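Local atomic coordinates of sortase family protein (Clostridium perfringens, PDB entry 6IXZ), a protein that is a class C sortase, a probable cysteine transpeptidase that, like its relatives, would join pilin subunits covalently into pili. Residues N32-N37 and L96-E101; I64-I69 and D123-G128; I71-Y76 and Q116-D121; Y77-D82 and G89-T94; L140-N145 and D163-T168. All coordinates share one frame; numbering follows the deposited sequence.

Interaction 1: N32-N37 and L96-E101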
# COMPACT_ATOMS: atom_id res chain seq x y z
N ASN A 32 12.45 -9.84 -7.94
CA ASN A 32 11.34 -10.15 -8.82
C ASN A 32 10.21 -9.11 -8.75
O ASN A 32 9.66 -8.71 -9.77
CB ASN A 32 10.83 -11.55 -8.52
CG ASN A 32 11.81 -12.64 -8.95
OD1 ASN A 32 12.39 -12.57 -10.03
ND2 ASN A 32 11.96 -13.66 -8.12
N ILE A 33 9.97 -8.58 -7.56
CA ILE A 33 9.06 -7.45 -7.42
C ILE A 33 9.60 -6.22 -8.14
O ILE A 33 8.85 -5.46 -8.79
CB ILE A 33 8.83 -7.10 -5.95
CG1 ILE A 33 8.09 -8.25 -5.25
CG2 ILE A 33 8.05 -5.80 -5.83
CD1 ILE A 33 8.12 -8.15 -3.74
N ASN A 34 10.91 -5.99 -8.01
CA ASN A 34 11.52 -4.85 -8.66
C ASN A 34 11.36 -4.96 -10.18
O ASN A 34 10.95 -4.00 -10.81
CB ASN A 34 13.00 -4.71 -8.24
CG ASN A 34 13.15 -3.91 -6.96
OD1 ASN A 34 12.25 -3.18 -6.58
ND2 ASN A 34 14.30 -4.05 -6.30
N LYS A 35 11.49 -6.18 -10.71
CA LYS A 35 11.31 -6.45 -12.16
C LYS A 35 9.88 -6.19 -12.59
O LYS A 35 9.63 -5.60 -13.64
CB LYS A 35 11.61 -7.92 -12.47
CG LYS A 35 12.85 -8.13 -13.32
CD LYS A 35 12.73 -9.40 -14.15
CE LYS A 35 13.71 -9.38 -15.32
NZ LYS A 35 14.13 -10.74 -15.74
N TYR A 36 8.95 -6.70 -11.81
CA TYR A 36 7.53 -6.48 -12.05
C TYR A 36 7.18 -5.00 -12.16
O TYR A 36 6.69 -4.54 -13.19
CB TYR A 36 6.71 -7.13 -10.93
CG TYR A 36 5.26 -6.76 -11.01
CD1 TYR A 36 4.46 -7.26 -12.03
CD2 TYR A 36 4.73 -5.76 -10.19
CE1 TYR A 36 3.13 -6.89 -12.12
CE2 TYR A 36 3.40 -5.38 -10.28
CZ TYR A 36 2.60 -5.95 -11.24
OH TYR A 36 1.29 -5.56 -11.33
N ASN A 37 7.57 -4.22 -11.15
CA ASN A 37 7.32 -2.76 -11.13
C ASN A 37 7.90 -2.04 -12.36
O ASN A 37 7.34 -1.05 -12.83
CB ASN A 37 7.92 -2.13 -9.84
CG ASN A 37 7.07 -2.37 -8.60
OD1 ASN A 37 5.93 -2.84 -8.69
ND2 ASN A 37 7.59 -2.00 -7.45
N LEU A 96 3.90 -2.57 -6.48
CA LEU A 96 4.05 -3.12 -5.15
C LEU A 96 4.99 -2.19 -4.35
O LEU A 96 5.93 -1.62 -4.90
CB LEU A 96 4.61 -4.53 -5.19
CG LEU A 96 3.70 -5.62 -5.75
CD1 LEU A 96 4.46 -6.91 -5.98
CD2 LEU A 96 2.52 -5.84 -4.82
N PRO A 97 4.68 -2.02 -3.06
CA PRO A 97 5.19 -0.91 -2.28
C PRO A 97 6.56 -1.22 -1.74
O PRO A 97 6.74 -1.30 -0.53
CB PRO A 97 4.18 -0.79 -1.16
CG PRO A 97 3.78 -2.20 -0.93
CD PRO A 97 3.66 -2.78 -2.32
N VAL A 98 7.52 -1.44 -2.62
CA VAL A 98 8.88 -1.63 -2.19
C VAL A 98 9.76 -0.41 -2.55
O VAL A 98 10.99 -0.50 -2.46
CB VAL A 98 9.51 -2.91 -2.78
CG1 VAL A 98 8.87 -4.16 -2.19
CG2 VAL A 98 9.44 -2.93 -4.30
N GLY A 99 9.17 0.66 -3.08
CA GLY A 99 9.97 1.82 -3.46
C GLY A 99 10.71 1.71 -4.79
O GLY A 99 10.76 0.66 -5.42
N GLY A 100 11.36 2.79 -5.17
CA GLY A 100 12.05 2.86 -6.45
C GLY A 100 11.51 4.03 -7.24
O GLY A 100 10.32 4.37 -7.15
N GLU A 101 12.39 4.65 -8.01
CA GLU A 101 12.02 5.64 -9.02
C GLU A 101 11.03 5.01 -10.01
O GLU A 101 11.09 3.82 -10.27
CB GLU A 101 13.28 6.13 -9.76
CG GLU A 101 13.12 7.47 -10.46
CD GLU A 101 14.45 8.12 -10.87
OE1 GLU A 101 15.30 7.41 -11.48
OE2 GLU A 101 14.64 9.33 -10.58
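Leu-96 packs against the helical turn that carries Ile-33 and Asn-37, and both its backbone and its side chain are engaged. The apolar part centres on Ile-33 CG2. This methyl stands anti to the backbone N, next to the carbonyl carbon (chi1 -66° for the CG1 branch), and from there it reaches Leu-96 CB at 3.7 Å and Val-98 CG2 at 3.5 Å. The side chains of Ile-33 and Leu-96 run roughly perpendicular, with Leu-96 CD1 placed 3.9 Å from Ile-33 CG1. Val-98 turns the same CG2 methyl to Asn-34 OD1 (3.6 Å), so one branch serves an isoleucine and the end of an amide.

Polar fixation comes from Asn-37, whose amide spans the backbone of Leu-96. Its OD1 accepts from Leu-96 N at 3.0 Å, a bent bond (143°), while its ND2 donates to Leu-96 O at 3.1 Å and more nearly straight (161°), on a lone pair of that carbonyl. Leu-96 O also accepts from Val-98 N at 2.8 Å, which closes the inverse gamma turn centred on Pro-97. Two donors therefore hold this oxygen, and the paired bonds fix the rotation of the amide. The contact joins helix 23-41 to the loop between strands 88-90 and 103-109; Pro-97 and Val-98 pack onto strand 130-135, and Asn-37 rests against Thr-103 of strand 103-109.

Interaction 2: I64-I69 and D123-G128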
# COMPACT_ATOMS: atom_id res chain seq x y z
N ILE A 64 1.89 -0.72 7.59
CA ILE A 64 2.08 0.71 7.52
C ILE A 64 1.89 1.31 8.91
O ILE A 64 1.02 0.89 9.68
CB ILE A 64 1.10 1.36 6.50
CG1 ILE A 64 1.29 2.87 6.43
CG2 ILE A 64 -0.36 1.03 6.83
CD1 ILE A 64 0.67 3.50 5.20
N GLU A 65 2.74 2.28 9.25
CA GLU A 65 2.56 3.08 10.46
C GLU A 65 2.40 4.56 10.12
O GLU A 65 3.11 5.06 9.26
CB GLU A 65 3.77 2.92 11.40
CG GLU A 65 4.10 1.50 11.77
CD GLU A 65 5.24 1.45 12.77
OE1 GLU A 65 4.99 1.09 13.93
OE2 GLU A 65 6.35 1.92 12.42
N ILE A 66 1.41 5.20 10.73
CA ILE A 66 1.21 6.65 10.62
C ILE A 66 1.13 7.25 12.03
O ILE A 66 0.06 7.31 12.63
CB ILE A 66 -0.08 7.00 9.83
CG1 ILE A 66 -0.22 6.16 8.55
CG2 ILE A 66 -0.10 8.48 9.48
CD1 ILE A 66 -1.47 6.43 7.75
N PRO A 67 2.27 7.71 12.55
CA PRO A 67 2.36 8.12 13.98
C PRO A 67 1.38 9.22 14.40
O PRO A 67 0.71 9.12 15.45
CB PRO A 67 3.81 8.59 14.14
CG PRO A 67 4.54 8.22 12.90
CD PRO A 67 3.55 7.85 11.83
N SER A 68 1.24 10.23 13.57
CA SER A 68 0.46 11.39 13.92
C SER A 68 -0.99 11.02 14.15
O SER A 68 -1.69 11.70 14.90
CB SER A 68 0.59 12.46 12.83
OG SER A 68 0.02 12.03 11.61
N ILE A 69 -1.45 9.94 13.50
CA ILE A 69 -2.82 9.51 13.70
C ILE A 69 -2.93 8.09 14.30
O ILE A 69 -4.00 7.49 14.26
CB ILE A 69 -3.64 9.63 12.40
CG1 ILE A 69 -2.85 9.17 11.19
CG2 ILE A 69 -4.09 11.08 12.18
CD1 ILE A 69 -3.67 9.06 9.92
N ASP A 123 -7.81 11.89 6.69
CA ASP A 123 -8.37 13.19 6.41
C ASP A 123 -7.85 14.28 7.37
O ASP A 123 -7.99 15.47 7.06
CB ASP A 123 -9.88 13.12 6.36
CG ASP A 123 -10.49 13.09 7.72
OD1 ASP A 123 -9.82 12.65 8.67
OD2 ASP A 123 -11.65 13.51 7.83
N LYS A 124 -7.06 13.90 8.36
CA LYS A 124 -6.39 14.89 9.23
C LYS A 124 -4.95 15.14 8.84
O LYS A 124 -4.31 16.09 9.32
CB LYS A 124 -6.48 14.47 10.71
CG LYS A 124 -7.88 14.06 11.16
CD LYS A 124 -7.92 13.68 12.64
CE LYS A 124 -9.34 13.35 13.10
NZ LYS A 124 -9.40 12.84 14.50
N LEU A 125 -4.43 14.36 7.91
CA LEU A 125 -3.07 14.59 7.45
C LEU A 125 -2.97 15.87 6.62
O LEU A 125 -3.90 16.23 5.93
CB LEU A 125 -2.56 13.41 6.64
CG LEU A 125 -2.40 12.09 7.38
CD1 LEU A 125 -2.00 10.99 6.42
CD2 LEU A 125 -1.37 12.22 8.49
N LYS A 126 -1.81 16.51 6.65
CA LYS A 126 -1.50 17.64 5.77
C LYS A 126 -0.11 17.49 5.13
O LYS A 126 0.67 16.62 5.49
CB LYS A 126 -1.58 18.93 6.59
CG LYS A 126 -0.80 18.90 7.89
CD LYS A 126 0.70 18.76 7.66
CE LYS A 126 1.51 19.11 8.90
NZ LYS A 126 1.44 20.56 9.22
N ASP A 127 0.19 18.33 4.14
CA ASP A 127 1.52 18.37 3.51
C ASP A 127 2.62 18.33 4.57
O ASP A 127 2.50 18.99 5.60
CB ASP A 127 1.67 19.64 2.67
CG ASP A 127 1.01 19.53 1.31
OD1 ASP A 127 0.62 18.40 0.90
OD2 ASP A 127 0.91 20.57 0.63
N GLY A 128 3.64 17.51 4.34
CA GLY A 128 4.70 17.34 5.34
C GLY A 128 4.54 16.21 6.36
O GLY A 128 5.54 15.71 6.84
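Leu-125 reaches across to the turn that follows strand 60-66, where its CD2 methyl meets Ser-68 OG at 3.4 Å and Ile-66 CG2 at 4.1 Å. The first bond of the side chain does not aim at the turn; it is chi1 (-65°), setting CG anti to the carbonyl carbon, that points the forked end across, and CD2, the branch not extended from CA, makes these contacts.

The receiving side chains adopt different rotamers. In Ile-66, CG2 is anti to the backbone N, which brings that methyl to the leucine while the longer branch leaves in another direction. Ile-69 differs in using its longer branch: CG1 occupies the crowded position between backbone N and carbonyl carbon (chi1 42°), and the otherwise extended branch sends CD1 to Leu-125 CG at 4.2 Å. The Ile-69 and Leu-125 side chains meet at about a right angle. Ile-69 CG2 meets the neighbouring residue, 4.4 Å from Lys-124 CB. A bond from Ile-69 N to Ile-66 O (3.2 Å) closes the turn from which the three side chains project.

Beyond the turn, Leu-125 packs on Val-184 of strand 180-188, and Ile-66 on Phe-131 of strand 130-135. With no hydrogen bond or salt bridge between the two segments, cohesion here rests on dispersion and burial of the leucine, and Ser-68 contributes its hydroxyl by van der Waals contact.

Interaction 3: I71-Y76 and Q116-D121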
# COMPACT_ATOMS: atom_id res chain seq x y z
N ILE A 71 -1.91 5.05 13.58
CA ILE A 71 -2.27 3.95 12.70
C ILE A 71 -1.12 2.96 12.57
O ILE A 71 0.03 3.34 12.35
CB ILE A 71 -2.68 4.47 11.32
CG1 ILE A 71 -4.06 5.13 11.43
CG2 ILE A 71 -2.64 3.35 10.27
CD1 ILE A 71 -4.60 5.71 10.15
N LYS A 72 -1.44 1.68 12.71
CA LYS A 72 -0.50 0.59 12.45
C LYS A 72 -1.31 -0.58 11.89
O LYS A 72 -2.12 -1.15 12.62
CB LYS A 72 0.15 0.16 13.78
CG LYS A 72 1.36 -0.75 13.65
CD LYS A 72 1.81 -1.22 15.02
CE LYS A 72 2.60 -2.51 14.95
NZ LYS A 72 3.31 -2.78 16.23
N LEU A 73 -1.20 -0.85 10.59
CA LEU A 73 -2.13 -1.80 9.91
C LEU A 73 -1.35 -2.73 8.96
O LEU A 73 -0.39 -2.29 8.32
CB LEU A 73 -3.18 -1.03 9.11
CG LEU A 73 -4.23 -0.23 9.90
CD1 LEU A 73 -4.98 0.74 9.02
CD2 LEU A 73 -5.20 -1.13 10.64
N PRO A 74 -1.81 -3.99 8.82
CA PRO A 74 -1.23 -4.89 7.79
C PRO A 74 -1.60 -4.41 6.42
O PRO A 74 -2.64 -3.78 6.26
CB PRO A 74 -1.88 -6.25 8.06
CG PRO A 74 -3.09 -5.94 8.88
CD PRO A 74 -2.76 -4.70 9.68
N ILE A 75 -0.77 -4.72 5.45
CA ILE A 75 -1.02 -4.45 4.04
C ILE A 75 -1.09 -5.77 3.27
O ILE A 75 -0.15 -6.56 3.29
CB ILE A 75 0.07 -3.56 3.43
CG1 ILE A 75 0.07 -2.18 4.10
CG2 ILE A 75 -0.14 -3.37 1.93
CD1 ILE A 75 1.46 -1.63 4.21
N TYR A 76 -2.26 -6.02 2.70
CA TYR A 76 -2.50 -7.17 1.85
C TYR A 76 -2.23 -6.77 0.38
O TYR A 76 -2.33 -5.61 0.02
CB TYR A 76 -3.96 -7.63 1.97
CG TYR A 76 -4.34 -8.09 3.36
CD1 TYR A 76 -4.76 -7.19 4.33
CD2 TYR A 76 -4.29 -9.45 3.72
CE1 TYR A 76 -5.14 -7.61 5.58
CE2 TYR A 76 -4.69 -9.87 4.97
CZ TYR A 76 -5.07 -8.94 5.90
OH TYR A 76 -5.41 -9.33 7.18
N GLN A 116 -14.17 -0.99 10.48
CA GLN A 116 -13.01 -0.59 11.31
C GLN A 116 -12.50 0.75 10.73
O GLN A 116 -12.70 1.02 9.54
CB GLN A 116 -11.86 -1.63 11.21
CG GLN A 116 -12.16 -3.03 11.78
CD GLN A 116 -12.34 -3.04 13.29
OE1 GLN A 116 -11.74 -2.22 13.99
NE2 GLN A 116 -13.10 -4.02 13.81
N LYS A 117 -11.85 1.57 11.54
CA LYS A 117 -11.52 2.93 11.10
C LYS A 117 -10.53 2.91 9.94
O LYS A 117 -10.64 3.72 9.00
CB LYS A 117 -10.94 3.74 12.26
CG LYS A 117 -12.02 4.31 13.19
CD LYS A 117 -11.43 5.15 14.31
CE LYS A 117 -10.53 6.26 13.78
NZ LYS A 117 -10.34 7.35 14.79
N LEU A 118 -9.59 1.98 10.00
CA LEU A 118 -8.54 1.84 8.97
C LEU A 118 -7.89 3.18 8.59
O LEU A 118 -7.05 3.67 9.34
CB LEU A 118 -9.07 1.09 7.73
CG LEU A 118 -9.57 -0.35 7.97
CD1 LEU A 118 -9.93 -1.03 6.64
CD2 LEU A 118 -8.57 -1.18 8.70
N PHE A 119 -8.16 3.70 7.39
CA PHE A 119 -7.52 4.94 6.94
C PHE A 119 -8.42 6.15 7.10
O PHE A 119 -8.17 7.20 6.48
CB PHE A 119 -7.08 4.88 5.47
CG PHE A 119 -5.79 4.16 5.22
CD1 PHE A 119 -4.92 3.85 6.25
CD2 PHE A 119 -5.38 3.96 3.91
CE1 PHE A 119 -3.73 3.21 5.99
CE2 PHE A 119 -4.19 3.30 3.64
CZ PHE A 119 -3.35 2.96 4.68
N THR A 120 -9.48 6.02 7.90
CA THR A 120 -10.43 7.13 8.08
C THR A 120 -9.77 8.45 8.45
O THR A 120 -10.02 9.48 7.82
CB THR A 120 -11.52 6.77 9.09
OG1 THR A 120 -12.37 5.74 8.53
CG2 THR A 120 -12.37 7.99 9.47
N ASP A 121 -8.84 8.41 9.41
CA ASP A 121 -8.23 9.63 9.91
C ASP A 121 -7.16 10.25 8.99
O ASP A 121 -6.53 11.25 9.36
CB ASP A 121 -7.66 9.37 11.30
CG ASP A 121 -8.75 9.23 12.36
OD1 ASP A 121 -9.90 9.66 12.10
OD2 ASP A 121 -8.48 8.68 13.43
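Leu-73 projects from its strand into the hollow formed by the turn at Leu-118 and Phe-119. Its CD1 methyl fits into the corner made by the Leu-118 backbone, 3.7 Å from Leu-118 CA and 3.6 Å from Leu-118 O, and the Phe-119 ring, which it meets obliquely at CE1 (4.1 Å). The other branch abuts the leucine side chain, Leu-73 CD2 to Leu-118 CD2 being 3.9 Å, and the two leucines cross at nearly a right angle. A second bump sits beside the first: the extended Ile-71 brings CD1 to 3.3 Å from Leu-118 O and also obliquely to the Phe-119 ring. Leu-118 O is thus met by methyls of two alternate strand residues.

The hollow takes its form from a type II' beta turn, Lys-117 to Thr-120, in which Leu-118 has a positive phi (47°). Outside the apolar patch, Lys-117 NZ and Asp-121 OD2 form a salt bridge of 2.7 Å along the same loop. Leu-118 and Phe-119 also pack on Ala-109 of strand 103-109, and the Leu-118 side chain lies about 6 Å from that of His-110, a predicted active-site residue. The arrangement belongs to the sortase fold, in which a loop packed over the beta sheet borders the predicted catalytic region.

Interaction 4: Y77-D82 and G89-T94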
# COMPACT_ATOMS: atom_id res chain seq x y z
N TYR A 77 -1.93 -7.75 -0.46
CA TYR A 77 -2.07 -7.54 -1.89
C TYR A 77 -3.52 -7.78 -2.29
O TYR A 77 -4.13 -8.77 -1.86
CB TYR A 77 -1.16 -8.46 -2.71
CG TYR A 77 -1.16 -8.04 -4.16
CD1 TYR A 77 -1.99 -8.67 -5.10
CD2 TYR A 77 -0.51 -6.88 -4.55
CE1 TYR A 77 -2.06 -8.23 -6.41
CE2 TYR A 77 -0.56 -6.44 -5.86
CZ TYR A 77 -1.35 -7.11 -6.78
OH TYR A 77 -1.43 -6.63 -8.06
N GLY A 78 -4.04 -6.87 -3.11
CA GLY A 78 -5.31 -7.09 -3.79
C GLY A 78 -6.39 -6.24 -3.13
O GLY A 78 -6.18 -5.72 -2.05
N THR A 79 -7.50 -6.01 -3.82
CA THR A 79 -8.57 -5.19 -3.26
C THR A 79 -9.95 -5.75 -3.59
O THR A 79 -10.89 -5.00 -3.71
CB THR A 79 -8.57 -3.75 -3.80
OG1 THR A 79 -8.71 -3.75 -5.24
CG2 THR A 79 -7.31 -2.97 -3.35
N SER A 80 -10.09 -7.06 -3.73
CA SER A 80 -11.43 -7.60 -3.86
C SER A 80 -12.13 -7.51 -2.50
O SER A 80 -11.49 -7.32 -1.46
CB SER A 80 -11.37 -9.03 -4.38
OG SER A 80 -10.51 -9.80 -3.58
N VAL A 81 -13.46 -7.57 -2.54
CA VAL A 81 -14.30 -7.24 -1.40
C VAL A 81 -13.93 -8.05 -0.16
O VAL A 81 -13.82 -7.52 0.93
CB VAL A 81 -15.78 -7.43 -1.78
CG1 VAL A 81 -16.68 -7.30 -0.56
CG2 VAL A 81 -16.17 -6.38 -2.82
N ASP A 82 -13.57 -9.31 -0.36
CA ASP A 82 -13.18 -10.14 0.77
C ASP A 82 -11.86 -9.72 1.45
O ASP A 82 -11.70 -9.83 2.66
CB ASP A 82 -13.12 -11.60 0.34
CG ASP A 82 -12.18 -11.82 -0.81
OD1 ASP A 82 -11.27 -12.65 -0.64
OD2 ASP A 82 -12.35 -11.18 -1.87
N GLY A 89 -5.34 -2.88 1.25
CA GLY A 89 -4.91 -3.68 0.13
C GLY A 89 -4.22 -2.84 -0.93
O GLY A 89 -4.66 -1.74 -1.26
N VAL A 90 -3.15 -3.41 -1.49
CA VAL A 90 -2.49 -2.83 -2.66
C VAL A 90 -3.42 -2.94 -3.88
O VAL A 90 -3.89 -4.03 -4.20
CB VAL A 90 -1.15 -3.53 -3.00
CG1 VAL A 90 -0.49 -2.88 -4.21
CG2 VAL A 90 -0.19 -3.54 -1.81
N LEU A 91 -3.65 -1.82 -4.56
CA LEU A 91 -4.56 -1.80 -5.71
C LEU A 91 -3.95 -2.47 -6.95
O LEU A 91 -2.80 -2.20 -7.34
CB LEU A 91 -4.95 -0.35 -6.02
CG LEU A 91 -5.88 -0.19 -7.20
CD1 LEU A 91 -7.18 -0.94 -6.96
CD2 LEU A 91 -6.11 1.28 -7.52
N GLU A 92 -4.72 -3.35 -7.59
CA GLU A 92 -4.26 -4.12 -8.74
C GLU A 92 -3.84 -3.19 -9.85
O GLU A 92 -4.45 -2.15 -10.05
CB GLU A 92 -5.38 -5.05 -9.25
CG GLU A 92 -5.68 -6.20 -8.30
CD GLU A 92 -6.72 -5.85 -7.25
OE1 GLU A 92 -7.04 -4.65 -7.08
OE2 GLU A 92 -7.13 -6.76 -6.52
N GLY A 93 -2.74 -3.51 -10.51
CA GLY A 93 -2.20 -2.64 -11.55
C GLY A 93 -1.39 -1.45 -11.01
O GLY A 93 -0.98 -0.59 -11.79
N THR A 94 -1.16 -1.38 -9.70
CA THR A 94 -0.26 -0.34 -9.17
C THR A 94 0.99 -1.00 -8.65
O THR A 94 1.02 -2.20 -8.48
CB THR A 94 -0.92 0.56 -8.08
OG1 THR A 94 -1.02 -0.14 -6.82
CG2 THR A 94 -2.30 1.02 -8.53
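Tyr-77 and Val-90 pair as a parallel beta bridge, CA to CA 4.8 Å, where the two strands of a beta-alpha-beta unit (strand 71-77, helix 81-86, strand 88-90) come together.

The backbone interactions continue this pairing. Gly-78 N donates to Val-90 O at 3.0 Å, on a lone pair of the carbonyl, though the bond is bent (139°). Gly-89, without a side chain, permits a close approach in which its CA lies 3.2 Å from Gly-78 O in a CA-H...O contact.

Apolar packing is carried by the tyrosine ring. With CG anti to the backbone N, the ring runs along the second segment, placing CD2 at 3.7 Å from Val-90 CB; the carbonyl oxygen of Val-90 lies over one ring face. Farther along, the ring's hydroxyl end reaches the backbone of Glu-92. The ring also packs on Leu-49, Ile-55 and Leu-96.

Charged and polar bonding centres on Glu-92, whose chain bends at chi2 (88°) to bring its carboxylate back to Thr-79. The two oxygens share the work: OE2 accepts from the backbone N, OE1 from the hydroxyl. Two bonds to one residue fix the carboxylate's rotation. The donors would favour its negative charge, whereas Glu-57, which touches Glu-92, would probably oppose it; Ser-80 OG is hydrogen-bonded with Glu-57 OE2.

Of the two bonds to the carboxylate, Thr-79 N lies 2.8 Å from Glu-92 OE2, 30° out of the carboxylate plane, while Thr-79 OG1 lies 2.6 Å from Glu-92 OE1, on its syn lone pair.

Interaction 5: L140-N145 and D163-T168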
# COMPACT_ATOMS: atom_id res chain seq x y z
N LEU A 140 10.56 1.93 4.70
CA LEU A 140 10.43 3.07 3.77
C LEU A 140 9.74 4.23 4.46
O LEU A 140 8.83 4.04 5.28
CB LEU A 140 9.66 2.67 2.49
CG LEU A 140 10.16 1.49 1.65
CD1 LEU A 140 9.14 1.06 0.60
CD2 LEU A 140 11.47 1.80 0.96
N ALA A 141 10.16 5.46 4.15
CA ALA A 141 9.47 6.61 4.73
C ALA A 141 8.95 7.52 3.63
O ALA A 141 9.61 7.74 2.64
CB ALA A 141 10.39 7.37 5.69
N TYR A 142 7.73 8.01 3.80
CA TYR A 142 7.13 8.88 2.81
C TYR A 142 6.65 10.17 3.48
O TYR A 142 6.27 10.18 4.65
CB TYR A 142 5.97 8.16 2.07
CG TYR A 142 6.44 7.09 1.14
CD1 TYR A 142 6.65 7.35 -0.20
CD2 TYR A 142 6.78 5.83 1.61
CE1 TYR A 142 7.13 6.39 -1.05
CE2 TYR A 142 7.31 4.87 0.77
CZ TYR A 142 7.45 5.15 -0.57
OH TYR A 142 7.98 4.20 -1.42
N LYS A 143 6.61 11.23 2.71
CA LYS A 143 6.06 12.48 3.17
C LYS A 143 4.97 12.97 2.22
O LYS A 143 5.21 13.09 1.00
CB LYS A 143 7.18 13.53 3.23
CG LYS A 143 6.76 14.89 3.75
CD LYS A 143 7.98 15.79 3.85
CE LYS A 143 8.78 15.74 2.56
NZ LYS A 143 9.61 16.95 2.38
N VAL A 144 3.83 13.31 2.82
CA VAL A 144 2.64 13.78 2.12
C VAL A 144 2.94 15.04 1.30
O VAL A 144 3.49 16.01 1.83
CB VAL A 144 1.51 14.09 3.10
CG1 VAL A 144 0.30 14.65 2.37
CG2 VAL A 144 1.11 12.85 3.88
N ASN A 145 2.59 15.03 0.02
CA ASN A 145 2.71 16.24 -0.79
C ASN A 145 1.51 16.55 -1.68
O ASN A 145 1.48 17.59 -2.30
CB ASN A 145 3.99 16.21 -1.64
CG ASN A 145 3.98 15.14 -2.71
OD1 ASN A 145 2.98 14.45 -2.93
ND2 ASN A 145 5.10 15.00 -3.39
N ASP A 163 10.39 9.45 -12.78
CA ASP A 163 11.36 9.99 -11.85
C ASP A 163 10.83 10.18 -10.41
O ASP A 163 11.52 10.81 -9.58
CB ASP A 163 11.94 11.32 -12.36
CG ASP A 163 12.49 11.20 -13.76
OD1 ASP A 163 13.10 10.16 -14.09
OD2 ASP A 163 12.22 12.12 -14.55
N LYS A 164 9.64 9.64 -10.12
CA LYS A 164 9.09 9.78 -8.76
C LYS A 164 8.86 8.44 -8.08
O LYS A 164 8.53 7.45 -8.75
CB LYS A 164 7.78 10.56 -8.79
CG LYS A 164 7.84 11.91 -9.47
CD LYS A 164 8.68 12.91 -8.71
CE LYS A 164 8.83 14.20 -9.51
NZ LYS A 164 8.51 15.42 -8.72
N ASP A 165 8.94 8.46 -6.75
CA ASP A 165 8.67 7.32 -5.90
C ASP A 165 7.52 7.70 -4.96
O ASP A 165 7.70 8.46 -3.99
CB ASP A 165 9.95 6.94 -5.12
CG ASP A 165 9.74 5.74 -4.19
OD1 ASP A 165 10.73 5.13 -3.75
OD2 ASP A 165 8.58 5.40 -3.92
N TYR A 166 6.30 7.28 -5.32
CA TYR A 166 5.09 7.73 -4.62
C TYR A 166 4.38 6.52 -4.02
O TYR A 166 4.34 5.43 -4.64
CB TYR A 166 4.08 8.42 -5.55
CG TYR A 166 4.43 9.81 -6.08
CD1 TYR A 166 5.17 10.72 -5.32
CD2 TYR A 166 4.06 10.18 -7.37
CE1 TYR A 166 5.48 11.98 -5.83
CE2 TYR A 166 4.36 11.43 -7.88
CZ TYR A 166 5.05 12.34 -7.09
OH TYR A 166 5.32 13.59 -7.58
N VAL A 167 3.74 6.74 -2.87
CA VAL A 167 2.69 5.87 -2.36
C VAL A 167 1.48 6.75 -2.08
O VAL A 167 1.59 7.79 -1.40
CB VAL A 167 3.15 5.12 -1.11
CG1 VAL A 167 2.02 4.32 -0.50
CG2 VAL A 167 4.34 4.23 -1.46
N THR A 168 0.34 6.37 -2.64
CA THR A 168 -0.93 7.01 -2.30
C THR A 168 -1.75 6.17 -1.29
O THR A 168 -1.86 4.92 -1.39
CB THR A 168 -1.77 7.36 -3.55
OG1 THR A 168 -1.14 8.40 -4.32
CG2 THR A 168 -3.15 7.85 -3.13
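The carboxylate of Asp-165 is gripped at both oxygens: OD2 accepts from the hydroxyl of Tyr-142, while OD1 has a salt bridge to Arg-188 NH1 and a bond from the backbone N of Gly-100. The first of these spans the two segments, with Tyr-142 OH to Asp-165 OD2 at 2.8 Å, met on the syn side but 27° out of the carboxylate plane. Asp-165 CG is anti to the backbone N (chi1 180°), which swings the acid to the edge of the tyrosine ring, the ring and carboxylate planes being 69° apart.

Val-167 CG2 makes a CH-pi contact over one face of the Tyr-142 ring, 3.7 Å from its centroid and offset toward the rim; the closest ring atom, Tyr-142 CZ, is 3.4 Å from this methyl.

At the other end Asn-145 ND2 approaches Tyr-166 CE1 at 3.9 Å, with amide and ring planes steeply inclined. Arg-185 binds Asn-145 OD1 through NE and makes a cation-pi contact with Tyr-166.

No backbone hydrogen bond joins the segments; at 8.0 Å between their short strand axes, side chains bridge the gap. A buried acid with three partners probably remains ionised, and its charge would strengthen the tyrosine bond beside the apolar packing.

Starting from the N terminus, helix 23-41 opens interaction 1, which closes only when the chain returns at 96-101. Before that, strand 60-66 has opened interaction 2, closed at 123-128, so the two loops cross. Interaction 3 (71-76 with 116-121) lies wholly within interaction 2 and likewise crosses interaction 1. Interaction 4, the short beta-alpha-beta closure of 77-82 on 89-94, falls within all three. Interaction 5 follows in series, its strands 138-150 and 165-173 coming after the others have closed. Contacts join them: Leu-96 touches Tyr-77, Ile-64 and Ile-66 bond to strand 71-77, Tyr-76 bonds to Val-90, and Gly-128 bonds to Val-144. Together they tie helix 23-41 and connecting loops to the sortase sheet.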